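Local coordinates for GENE 22 product (Bacillus phage spp1, PDB 2XC8), which is of unknown function but shares fold similarity with a domain of the receptor-binding protein of lactococcal phage p2, at residues 54-60 and 99-105. Residues are numbered along the deposited sequence; the frame is centred on the assembly and turned at random.
Sequences YPVEYML and VSVTVFP
Pro-55 lays CB and CG obliquely against CD1 of the Phe-104 ring, and Thr-102 CG2 sits over one face of that ring, 3.9 Å above its plane and shifted toward the rim. The Tyr-58 ring has Val-101 O at its edge, near the ring plane, and Val-103 CG2 lies 3.8 Å from both CD2 and CE2. Tyr-58 lies on strand 56-64, which pairs antiparallel with strand 93-103 inside a five-stranded mixed beta-sheet and has strand 71-79 on its other side; Phe-104 follows the end of strand 93-103. Two hydrogen-bonded pairs, Val-56 with Val-103 and Tyr-58 with Val-101, flank the non-hydrogen-bonded pair Glu-57 with Thr-102; the bond from Tyr-58 N to Val-101 O is 2.7 Å. Val-56, Tyr-58, Leu-60, Val-99, Val-101 and Val-103 make up the buried face, on which Leu-60 and Val-99 also touch Phe-46 of the other sheet. The hydroxyl of Tyr-58 is tied to Thr-49 O. On the other face, Glu-57 and Thr-102 lie side by side; chi1 of -56° sets Thr-102 OG1 anti to its carbonyl carbon, beside Glu-57 CG. One water joins the two, 2.9 Å from Glu-57 OE2 and 2.7 Å from Thr-102 OG1.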
loop_
_atom_site.group_PDB
_atom_site.type_symbol
_atom_site.label_atom_id
_atom_site.label_comp_id
_atom_site.label_asym_id
_atom_site.label_seq_id
_atom_site.Cartn_x
_atom_site.Cartn_y
_atom_site.Cartn_z
ATOM N N TYR B 54 15.287 0.283 -23.575
ATOM C CA TYR B 54 15.601 1.193 -22.471
ATOM C C TYR B 54 14.731 1.045 -21.226
ATOM O O TYR B 54 13.633 0.486 -21.300
ATOM C CB TYR B 54 15.411 2.649 -22.918
ATOM C CG TYR B 54 16.027 2.976 -24.255
ATOM C CD1 TYR B 54 17.396 3.194 -24.379
ATOM C CD2 TYR B 54 15.237 3.074 -25.399
ATOM C CE1 TYR B 54 17.968 3.494 -25.610
ATOM C CE2 TYR B 54 15.796 3.375 -26.632
ATOM C CZ TYR B 54 17.158 3.585 -26.731
ATOM O OH TYR B 54 17.698 3.883 -27.958
ATOM N N PRO B 55 15.223 1.542 -20.069
ATOM C CA PRO B 55 14.372 1.450 -18.888
ATOM C C PRO B 55 13.394 2.601 -19.080
ATOM O O PRO B 55 13.734 3.599 -19.721
ATOM C CB PRO B 55 15.325 1.760 -17.726
ATOM C CG PRO B 55 16.691 1.477 -18.235
ATOM C CD PRO B 55 16.642 1.731 -19.700
ATOM N N VAL B 56 12.191 2.460 -18.533
ATOM C CA VAL B 56 11.159 3.483 -18.677
ATOM C C VAL B 56 10.786 4.077 -17.321
ATOM O O VAL B 56 10.497 3.345 -16.375
ATOM C CB VAL B 56 9.890 2.927 -19.370
ATOM C CG1 VAL B 56 8.887 4.034 -19.592
ATOM C CG2 VAL B 56 10.238 2.269 -20.696
ATOM N N GLU B 57 10.797 5.406 -17.238
ATOM C CA GLU B 57 10.382 6.118 -16.032
ATOM C C GLU B 57 8.925 6.552 -16.141
ATOM O O GLU B 57 8.533 7.195 -17.116
ATOM C CB GLU B 57 11.263 7.345 -15.794
ATOM C CG GLU B 57 12.698 7.033 -15.408
ATOM C CD GLU B 57 13.528 8.286 -15.185
ATOM O OE1 GLU B 57 13.226 9.335 -15.795
ATOM O OE2 GLU B 57 14.492 8.218 -14.394
ATOM N N TYR B 58 8.131 6.196 -15.135
ATOM C CA TYR B 58 6.734 6.610 -15.065
ATOM C C TYR B 58 6.524 7.599 -13.931
ATOM O O TYR B 58 6.950 7.359 -12.798
ATOM C CB TYR B 58 5.815 5.402 -14.888
ATOM C CG TYR B 58 5.673 4.563 -16.132
ATOM C CD1 TYR B 58 4.714 4.872 -17.097
ATOM C CD2 TYR B 58 6.496 3.460 -16.349
ATOM C CE1 TYR B 58 4.579 4.104 -18.245
ATOM C CE2 TYR B 58 6.368 2.684 -17.493
ATOM C CZ TYR B 58 5.409 3.013 -18.437
ATOM O OH TYR B 58 5.275 2.251 -19.572
HETATM N N MSE B 59 5.856 8.691 -14.237
HETATM C CA MSE B 59 5.572 9.740 -13.302
HETATM C C MSE B 59 4.157 10.222 -13.275
HETATM O O MSE B 59 3.633 10.689 -14.235
HETATM C CB MSE B 59 6.468 10.910 -13.589
HETATM C CG MSE B 59 7.174 11.377 -12.397
HETATM SE SE MSE B 59 8.948 10.757 -12.214
HETATM C CE MSE B 59 9.716 12.370 -12.758
ATOM N N LEU B 60 3.541 10.103 -12.123
ATOM C CA LEU B 60 2.139 10.482 -11.980
ATOM C C LEU B 60 2.003 11.785 -11.195
ATOM O O LEU B 60 2.547 11.918 -10.097
ATOM C CB LEU B 60 1.350 9.352 -11.307
ATOM C CG LEU B 60 -0.171 9.479 -11.164
ATOM C CD1 LEU B 60 -0.876 9.438 -12.517
ATOM C CD2 LEU B 60 -0.704 8.382 -10.256
ATOM N N VAL B 99 3.263 8.691 -7.460
ATOM C CA VAL B 99 3.875 7.501 -8.075
ATOM C C VAL B 99 5.088 7.862 -8.940
ATOM O O VAL B 99 5.006 8.735 -9.807
ATOM C CB VAL B 99 2.849 6.669 -8.909
ATOM C CG1 VAL B 99 3.498 5.409 -9.480
ATOM C CG2 VAL B 99 1.632 6.291 -8.071
ATOM N N SER B 100 6.206 7.184 -8.686
ATOM C CA SER B 100 7.436 7.350 -9.461
ATOM C C SER B 100 8.143 6.001 -9.585
ATOM O O SER B 100 8.731 5.512 -8.618
ATOM C CB SER B 100 8.353 8.382 -8.794
ATOM O OG SER B 100 9.564 8.539 -9.517
ATOM N N VAL B 101 8.072 5.398 -10.772
ATOM C CA VAL B 101 8.580 4.038 -10.988
ATOM C C VAL B 101 9.439 3.916 -12.250
ATOM O O VAL B 101 9.086 4.440 -13.308
ATOM C CB VAL B 101 7.421 2.992 -11.045
ATOM C CG1 VAL B 101 7.962 1.574 -11.221
ATOM C CG2 VAL B 101 6.552 3.067 -9.795
ATOM N N THR B 102 10.567 3.220 -12.117
ATOM C CA THR B 102 11.405 2.852 -13.254
ATOM C C THR B 102 11.168 1.383 -13.607
ATOM O O THR B 102 11.338 0.495 -12.767
ATOM C CB THR B 102 12.904 3.109 -12.966
ATOM O OG1 THR B 102 13.092 4.482 -12.596
ATOM C CG2 THR B 102 13.759 2.800 -14.194
ATOM N N VAL B 103 10.760 1.143 -14.852
ATOM C CA VAL B 103 10.488 -0.207 -15.346
ATOM C C VAL B 103 11.579 -0.626 -16.328
ATOM O O VAL B 103 11.763 0.003 -17.372
ATOM C CB VAL B 103 9.094 -0.306 -16.022
ATOM C CG1 VAL B 103 8.778 -1.749 -16.402
ATOM C CG2 VAL B 103 8.009 0.248 -15.107
ATOM N N PHE B 104 12.294 -1.691 -15.981
ATOM C CA PHE B 104 13.398 -2.194 -16.796
ATOM C C PHE B 104 12.897 -3.174 -17.862
ATOM O O PHE B 104 11.844 -3.789 -17.676
ATOM C CB PHE B 104 14.466 -2.826 -15.893
ATOM C CG PHE B 104 15.155 -1.834 -14.997
ATOM C CD1 PHE B 104 16.266 -1.128 -15.449
ATOM C CD2 PHE B 104 14.685 -1.589 -13.708
ATOM C CE1 PHE B 104 16.905 -0.200 -14.632
ATOM C CE2 PHE B 104 15.319 -0.663 -12.882
ATOM C CZ PHE B 104 16.431 0.033 -13.344
ATOM N N PRO B 105 13.635 -3.312 -18.987
ATOM C CA PRO B 105 13.196 -4.162 -20.104
ATOM C C PRO B 105 12.644 -5.543 -19.726
ATOM O O PRO B 105 11.687 -6.004 -20.352
ATOM C CB PRO B 105 14.465 -4.305 -20.945
ATOM C CG PRO B 105 15.174 -3.020 -20.743
ATOM C CD PRO B 105 14.884 -2.595 -19.321
HETATM O O HOH W 1 11.781 -1.058 -19.998
HETATM O O HOH W 2 15.268 5.992 -12.735
#